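Local structure of chitinase (Chromobacterium violaceum, 4TXG) at residues R122-L126 / P453-V457; E257-Y261 / S271-Y275; K418-L422 / I436-N440. The protein probably hydrolyses the glycosidic bonds of chitin as a family 18 glycoside hydrolase and probably also binds the polysaccharide. All blocks are in the same frame, centred on the assembly; numbering follows the deposited sequence.

Contact 1. Residues R122-L126 / P453-V457; sequences RPEAL and PASRV
Arg456 reaches out from the turn leading into strand 457-462 and grips Glu124, in a loop-to-loop contact that fastens a loop well ahead of strand 155-161 to the body of the TIM barrel. The receiving loop is a type II beta turn running from Pro123 to Leu126, closed by the bond from Leu126 N to Pro123 O. Arg456 NH1 gives a hydrogen bond of 2.9 Å to Glu124 O. It arrives in the carbonyl plane, yet the bond is bent, 133° at the hydrogen, with the oxygen 29° out of the guanidinium plane. The chain of Arg456 kinks at chi3 (56°), which directs the guanidinium toward the turn, with Leu126 CA over one face, offset toward its rim. Leu126 CD1 comes within 3.7 Å of Arg456 NH2. Water 1 accepts from Arg456 NH1 at 2.9 Å and makes a weak bond to Ala125 O. The extended side chain of Glu124 runs antiparallel to that of Pro453, with Glu124 CD 3.7 Å from Pro453 CB; this is plain van der Waals packing. Within the turn segment, Arg122 NH1 bonds to Leu126 O on a lone pair, at 2.8 Å. The other terminal nitrogen of Arg456, NH2, donates to Leu389 O just before strand 391-395, the barrel neighbour of strand 457-462, while Ala454 and Val457 rest on Tyr445 of helix 441-448.

Contact 2. Residues E257-Y261 / S271-Y275; sequences ETGGY and SGGFY
Thr258 and Gly259 hold the start of the 271-275 segment by two backbone hydrogen bonds. Phe274 N donates to Thr258 O at 2.8 Å, with the donor nearly in line with the C=O bond. Gly272 N meets Gly259 O at 2.9 Å, but from above the carbonyl plane, 49° out of it. A CH...O contact joins the first of these, Gly273 CA lying 3.3 Å from Thr258 O, so that one oxygen serves both an N-H and a C-H. The backbones pass with Gly259 CA and Gly273 CA 3.9 Å apart, Gly273 at positive phi. Segment 257-261 leads into, and 271-275 follows, a small two-stranded excursion (261-262 with 268-269) after barrel strand 247-253, and the contact closes its base beside helix 273-278. Among the side chains, Thr258 CG2 stands anti to its own backbone N, which turns it to the Tyr275 ring, 3.8 Å from CE2. Thr258 OG1 bonds to Gly254 O and to Glu314 N, in the DxxDxDxE signature of family 18. Ser271 OG approaches the Tyr261 ring obliquely, 3.5 Å from CE2, and takes a weak bond from Gly273 N. Phe274 stacks with Phe313, and Tyr275 meets the same ring edge-to-face.

Contact 3. Residues K418-L422 / I436-N440; sequences KDAEL and IGYLN
The Tyr438 ring meets Leu422 at an oblique angle, with Leu422 CD2 3.5 Å from Tyr438 CZ and about as close to OH. Tyr438 holds CG between its backbone N and carbonyl carbon (chi1 56°), and this brings the far end of the ring back toward helix 420-424. The second flat group is the carboxylate of Asp419, the N-cap of that helix. Its OD1 takes two N-H groups: Glu421 N at 2.9 Å, nearly along the C-O bond, and Leu422 N at 3.2 Å, on the anti side and 34° out of plane. OD2 bonds to His400 NE2 and lies 2.8 Å from water 2, itself close to Leu439 O. The Leu439 side chain crosses that of Asp419 at about a right angle, its CD1 3.8 Å from Asp419 OD2, and also touches Leu422 CD2. Leu422 CD1 packs on Gly437 CA and lies against Tyr438 N, which is buried with no hydrogen-bond partner in the model. Leu439 centres an inverse gamma turn whose last residue, Asn440, caps helix 441-448 through OD1 to Trp443 N. The contact sets the first turn of helix 420-424 against the loop that leads into helix 441-448, between barrel strands 391-395 and 457-462.

In the fold
The three contacts stand well apart, with centres 29 to 31 Å from one another and no touching atoms. Contact 2 is buried but for the partly exposed Tyr261 and Ser271, contact 1 is buried except at Glu124 and Ala125, and contact 3 is partly so. Contact 1 spans 327 residues and ties an N-terminal loop to the barrel, through a charged side chain reaching a carbonyl. Contacts 2 and 3 are local closures within the region between its segments, and they differ in chemistry: backbone bonds between facing glycines in contact 2, leucine packing beside a helix-capping aspartate in contact 3. Helix 441-448 links two of them, since contact 3 leads into its start and 453-457 of contact 1 follows its end.

Contact 1. Residues R122-L126 / P453-V457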
loop_
_atom_site.group_PDB
_atom_site.type_symbol
_atom_site.label_atom_id
_atom_site.label_comp_id
_atom_site.label_asym_id
_atom_site.label_seq_id
_atom_site.Cartn_x
_atom_site.Cartn_y
_atom_site.Cartn_z
ATOM N N ARG A 122 21.500 -8.015 2.051
ATOM C CA ARG A 122 20.345 -7.520 2.794
ATOM C C ARG A 122 19.843 -6.212 2.176
ATOM O O ARG A 122 20.639 -5.313 1.922
ATOM C CB ARG A 122 20.699 -7.312 4.276
ATOM C CG ARG A 122 19.518 -6.838 5.107
ATOM C CD ARG A 122 19.867 -6.709 6.597
ATOM N NE ARG A 122 21.048 -5.881 6.814
ATOM C CZ ARG A 122 21.032 -4.555 6.936
ATOM N NH1 ARG A 122 19.884 -3.883 6.872
ATOM N NH2 ARG A 122 22.170 -3.896 7.126
ATOM N N PRO A 123 18.526 -6.114 1.908
ATOM C CA PRO A 123 17.966 -4.848 1.407
ATOM C C PRO A 123 18.289 -3.671 2.315
ATOM O O PRO A 123 18.306 -3.817 3.542
ATOM C CB PRO A 123 16.457 -5.115 1.378
ATOM C CG PRO A 123 16.368 -6.598 1.106
ATOM C CD PRO A 123 17.523 -7.193 1.909
ATOM N N GLU A 124 18.557 -2.515 1.712
ATOM C CA GLU A 124 18.870 -1.309 2.468
ATOM C C GLU A 124 17.828 -1.021 3.553
ATOM O O GLU A 124 16.635 -0.986 3.275
ATOM C CB GLU A 124 18.979 -0.110 1.522
ATOM C CG GLU A 124 19.191 1.224 2.229
ATOM C CD GLU A 124 19.205 2.397 1.259
ATOM O OE1 GLU A 124 19.418 2.171 0.050
ATOM O OE2 GLU A 124 18.990 3.543 1.700
ATOM N N ALA A 125 18.309 -0.832 4.780
ATOM C CA ALA A 125 17.490 -0.440 5.933
ATOM C C ALA A 125 16.530 -1.525 6.445
ATOM O O ALA A 125 15.767 -1.285 7.384
ATOM C CB ALA A 125 16.702 0.840 5.612
ATOM N N LEU A 126 16.562 -2.715 5.860
ATOM C CA LEU A 126 15.693 -3.788 6.362
ATOM C C LEU A 126 16.201 -4.319 7.700
ATOM O O LEU A 126 17.395 -4.567 7.881
ATOM C CB LEU A 126 15.588 -4.932 5.348
ATOM C CG LEU A 126 14.652 -6.107 5.693
ATOM C CD1 LEU A 126 13.186 -5.694 5.675
ATOM C CD2 LEU A 126 14.881 -7.267 4.728
ATOM N N PRO A 453 13.868 3.126 1.565
ATOM C CA PRO A 453 14.475 3.503 0.283
ATOM C C PRO A 453 13.477 3.300 -0.856
ATOM O O PRO A 453 12.545 2.504 -0.701
ATOM C CB PRO A 453 15.651 2.534 0.152
ATOM C CG PRO A 453 15.145 1.283 0.864
ATOM C CD PRO A 453 14.371 1.834 2.062
ATOM N N ALA A 454 13.674 3.992 -1.977
ATOM C CA ALA A 454 12.756 3.889 -3.108
ATOM C C ALA A 454 12.600 2.445 -3.569
ATOM O O ALA A 454 11.519 2.038 -3.994
ATOM C CB ALA A 454 13.234 4.774 -4.271
ATOM N N SER A 455 13.673 1.670 -3.450
ATOM C CA SER A 455 13.666 0.272 -3.885
ATOM C C SER A 455 12.671 -0.610 -3.112
ATOM O O SER A 455 12.317 -1.690 -3.574
ATOM C CB SER A 455 15.077 -0.321 -3.762
ATOM O OG SER A 455 15.543 -0.243 -2.419
ATOM N N ARG A 456 12.212 -0.152 -1.949
ATOM C CA ARG A 456 11.290 -0.953 -1.148
ATOM C C ARG A 456 9.882 -0.369 -1.161
ATOM O O ARG A 456 9.057 -0.721 -0.326
ATOM C CB ARG A 456 11.816 -1.097 0.301
ATOM C CG ARG A 456 13.051 -2.022 0.365
ATOM C CD ARG A 456 13.780 -2.050 1.713
ATOM N NE ARG A 456 12.901 -2.407 2.823
ATOM C CZ ARG A 456 12.999 -1.865 4.031
ATOM N NH1 ARG A 456 13.948 -0.966 4.271
ATOM N NH2 ARG A 456 12.153 -2.209 4.998
ATOM N N VAL A 457 9.610 0.508 -2.126
ATOM C CA VAL A 457 8.269 1.073 -2.287
ATOM C C VAL A 457 7.703 0.749 -3.670
ATOM O O VAL A 457 8.389 0.940 -4.674
ATOM C CB VAL A 457 8.271 2.612 -2.110
ATOM C CG1 VAL A 457 6.859 3.175 -2.248
ATOM C CG2 VAL A 457 8.869 3.000 -0.748
HETATM O O HOH W 1 13.067 0.479 6.580
#

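Contact 2. Residues E257-Y261 / S271-Y275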
loop_
_atom_site.group_PDB
_atom_site.type_symbol
_atom_site.label_atom_id
_atom_site.label_comp_id
_atom_site.label_asym_id
_atom_site.label_seq_id
_atom_site.Cartn_x
_atom_site.Cartn_y
_atom_site.Cartn_z
ATOM N N GLU A 257 -12.434 -8.459 5.097
ATOM C CA GLU A 257 -12.007 -9.517 6.019
ATOM C C GLU A 257 -10.797 -9.146 6.879
ATOM O O GLU A 257 -10.092 -10.015 7.392
ATOM C CB GLU A 257 -11.725 -10.802 5.241
ATOM C CG GLU A 257 -12.990 -11.386 4.598
ATOM C CD GLU A 257 -12.790 -12.799 4.056
ATOM O OE1 GLU A 257 -12.121 -12.949 3.012
ATOM O OE2 GLU A 257 -13.311 -13.758 4.670
ATOM N N THR A 258 -10.574 -7.855 7.069
ATOM C CA THR A 258 -9.621 -7.425 8.090
ATOM C C THR A 258 -10.158 -7.750 9.487
ATOM O O THR A 258 -9.402 -8.171 10.365
ATOM C CB THR A 258 -9.317 -5.913 7.979
ATOM O OG1 THR A 258 -8.330 -5.711 6.959
ATOM C CG2 THR A 258 -8.787 -5.360 9.297
ATOM N N GLY A 259 -11.463 -7.583 9.684
ATOM C CA GLY A 259 -12.044 -7.725 11.012
ATOM C C GLY A 259 -13.028 -8.869 11.179
ATOM O O GLY A 259 -13.776 -8.910 12.147
ATOM N N GLY A 260 -13.029 -9.802 10.238
ATOM C CA GLY A 260 -13.955 -10.919 10.298
ATOM C C GLY A 260 -13.743 -11.815 9.100
ATOM O O GLY A 260 -12.758 -11.670 8.393
ATOM N N TYR A 261 -14.672 -12.733 8.866
ATOM C CA TYR A 261 -14.557 -13.646 7.732
ATOM C C TYR A 261 -15.932 -14.145 7.326
ATOM O O TYR A 261 -16.872 -14.109 8.118
ATOM C CB TYR A 261 -13.633 -14.824 8.067
ATOM C CG TYR A 261 -14.004 -15.582 9.323
ATOM C CD1 TYR A 261 -14.929 -16.622 9.291
ATOM C CD2 TYR A 261 -13.414 -15.264 10.540
ATOM C CE1 TYR A 261 -15.262 -17.315 10.439
ATOM C CE2 TYR A 261 -13.739 -15.946 11.688
ATOM C CZ TYR A 261 -14.659 -16.973 11.633
ATOM O OH TYR A 261 -14.974 -17.644 12.790
ATOM N N SER A 271 -15.668 -11.557 13.943
ATOM C CA SER A 271 -14.740 -12.171 14.890
ATOM C C SER A 271 -13.713 -11.193 15.469
ATOM O O SER A 271 -13.162 -11.427 16.545
ATOM C CB SER A 271 -14.003 -13.320 14.204
ATOM O OG SER A 271 -13.168 -12.811 13.168
ATOM N N GLY A 272 -13.432 -10.120 14.739
ATOM C CA GLY A 272 -12.431 -9.150 15.164
ATOM C C GLY A 272 -11.181 -9.178 14.295
ATOM O O GLY A 272 -10.459 -8.186 14.211
ATOM N N GLY A 273 -10.928 -10.315 13.652
ATOM C CA GLY A 273 -9.797 -10.457 12.738
ATOM C C GLY A 273 -8.478 -9.921 13.266
ATOM O O GLY A 273 -8.052 -10.265 14.366
ATOM N N PHE A 274 -7.830 -9.075 12.473
ATOM C CA PHE A 274 -6.567 -8.454 12.867
ATOM C C PHE A 274 -6.665 -7.654 14.169
ATOM O O PHE A 274 -5.706 -7.585 14.926
ATOM C CB PHE A 274 -6.071 -7.521 11.751
ATOM C CG PHE A 274 -5.275 -8.210 10.675
ATOM C CD1 PHE A 274 -3.981 -8.638 10.920
ATOM C CD2 PHE A 274 -5.804 -8.385 9.407
ATOM C CE1 PHE A 274 -3.235 -9.257 9.927
ATOM C CE2 PHE A 274 -5.058 -9.004 8.408
ATOM C CZ PHE A 274 -3.781 -9.436 8.668
ATOM N N TYR A 275 -7.802 -7.013 14.414
ATOM C CA TYR A 275 -7.910 -6.163 15.598
ATOM C C TYR A 275 -7.772 -6.983 16.880
ATOM O O TYR A 275 -7.011 -6.621 17.786
ATOM C CB TYR A 275 -9.234 -5.408 15.607
ATOM C CG TYR A 275 -9.388 -4.436 14.461
ATOM C CD1 TYR A 275 -8.677 -3.243 14.438
ATOM C CD2 TYR A 275 -10.254 -4.711 13.405
ATOM C CE1 TYR A 275 -8.813 -2.345 13.392
ATOM C CE2 TYR A 275 -10.408 -3.819 12.360
ATOM C CZ TYR A 275 -9.685 -2.638 12.358
ATOM O OH TYR A 275 -9.833 -1.742 11.328
#

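Contact 3. Residues K418-L422 / I436-N440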
loop_
_atom_site.group_PDB
_atom_site.type_symbol
_atom_site.label_atom_id
_atom_site.label_comp_id
_atom_site.label_asym_id
_atom_site.label_seq_id
_atom_site.Cartn_x
_atom_site.Cartn_y
_atom_site.Cartn_z
ATOM N N LYS A 418 -6.745 21.937 -6.768
ATOM C CA LYS A 418 -8.199 22.103 -6.889
ATOM C C LYS A 418 -9.022 20.912 -6.368
ATOM O O LYS A 418 -10.211 20.813 -6.669
ATOM C CB LYS A 418 -8.572 22.352 -8.352
ATOM C CG LYS A 418 -8.004 23.626 -8.957
ATOM C CD LYS A 418 -8.417 23.742 -10.420
ATOM C CE LYS A 418 -7.394 24.504 -11.244
ATOM N NZ LYS A 418 -6.108 23.752 -11.349
ATOM N N ASP A 419 -8.404 20.012 -5.605
ATOM C CA ASP A 419 -9.146 18.873 -5.053
ATOM C C ASP A 419 -10.300 19.394 -4.199
ATOM O O ASP A 419 -10.072 20.091 -3.215
ATOM C CB ASP A 419 -8.237 17.959 -4.221
ATOM C CG ASP A 419 -8.945 16.682 -3.769
ATOM O OD1 ASP A 419 -9.921 16.773 -2.998
ATOM O OD2 ASP A 419 -8.523 15.579 -4.175
ATOM N N ALA A 420 -11.534 19.074 -4.592
ATOM C CA ALA A 420 -12.714 19.673 -3.973
ATOM C C ALA A 420 -12.855 19.284 -2.501
ATOM O O ALA A 420 -13.413 20.039 -1.697
ATOM C CB ALA A 420 -13.971 19.278 -4.745
ATOM N N GLU A 421 -12.354 18.102 -2.148
ATOM C CA GLU A 421 -12.412 17.650 -0.762
ATOM C C GLU A 421 -11.427 18.436 0.094
ATOM O O GLU A 421 -11.772 18.921 1.177
ATOM C CB GLU A 421 -12.125 16.151 -0.664
ATOM C CG GLU A 421 -12.277 15.590 0.736
ATOM C CD GLU A 421 -12.313 14.072 0.766
ATOM O OE1 GLU A 421 -12.502 13.511 1.868
ATOM O OE2 GLU A 421 -12.168 13.433 -0.301
ATOM N N LEU A 422 -10.200 18.568 -0.398
ATOM C CA LEU A 422 -9.181 19.350 0.295
ATOM C C LEU A 422 -9.602 20.811 0.439
ATOM O O LEU A 422 -9.365 21.423 1.478
ATOM C CB LEU A 422 -7.836 19.244 -0.438
ATOM C CG LEU A 422 -7.238 17.835 -0.429
ATOM C CD1 LEU A 422 -5.816 17.856 -0.998
ATOM C CD2 LEU A 422 -7.237 17.262 0.971
ATOM N N ILE A 436 0.713 22.319 0.269
ATOM C CA ILE A 436 0.865 20.913 -0.067
ATOM C C ILE A 436 -0.490 20.221 -0.026
ATOM O O ILE A 436 -1.129 20.173 1.021
ATOM C CB ILE A 436 1.835 20.218 0.895
ATOM C CG1 ILE A 436 3.234 20.842 0.739
ATOM C CG2 ILE A 436 1.867 18.701 0.638
ATOM C CD1 ILE A 436 4.312 20.144 1.519
ATOM N N GLY A 437 -0.933 19.703 -1.171
ATOM C CA GLY A 437 -2.137 18.879 -1.217
ATOM C C GLY A 437 -1.744 17.409 -1.216
ATOM O O GLY A 437 -0.810 17.040 -1.912
ATOM N N TYR A 438 -2.448 16.566 -0.458
ATOM C CA TYR A 438 -1.915 15.226 -0.180
ATOM C C TYR A 438 -2.690 14.039 -0.753
ATOM O O TYR A 438 -2.245 12.903 -0.603
ATOM C CB TYR A 438 -1.777 15.022 1.335
ATOM C CG TYR A 438 -3.059 15.248 2.092
ATOM C CD1 TYR A 438 -3.986 14.223 2.254
ATOM C CD2 TYR A 438 -3.351 16.493 2.627
ATOM C CE1 TYR A 438 -5.171 14.438 2.936
ATOM C CE2 TYR A 438 -4.526 16.713 3.314
ATOM C CZ TYR A 438 -5.427 15.688 3.466
ATOM O OH TYR A 438 -6.598 15.923 4.149
ATOM N N LEU A 439 -3.831 14.274 -1.402
ATOM C CA LEU A 439 -4.631 13.162 -1.924
ATOM C C LEU A 439 -4.138 12.749 -3.306
ATOM O O LEU A 439 -4.853 12.873 -4.306
ATOM C CB LEU A 439 -6.125 13.530 -1.983
ATOM C CG LEU A 439 -6.866 13.547 -0.643
ATOM C CD1 LEU A 439 -8.340 13.869 -0.837
ATOM C CD2 LEU A 439 -6.696 12.205 0.069
ATOM N N ASN A 440 -2.909 12.260 -3.365
ATOM C CA ASN A 440 -2.332 11.882 -4.646
ATOM C C ASN A 440 -1.175 10.916 -4.458
ATOM O O ASN A 440 -0.583 10.841 -3.387
ATOM C CB ASN A 440 -1.878 13.129 -5.420
ATOM C CG ASN A 440 -0.884 13.974 -4.631
ATOM O OD1 ASN A 440 0.319 13.735 -4.686
ATOM N ND2 ASN A 440 -1.386 14.959 -3.886
HETATM O O HOH W 2 -6.978 13.748 -5.585
#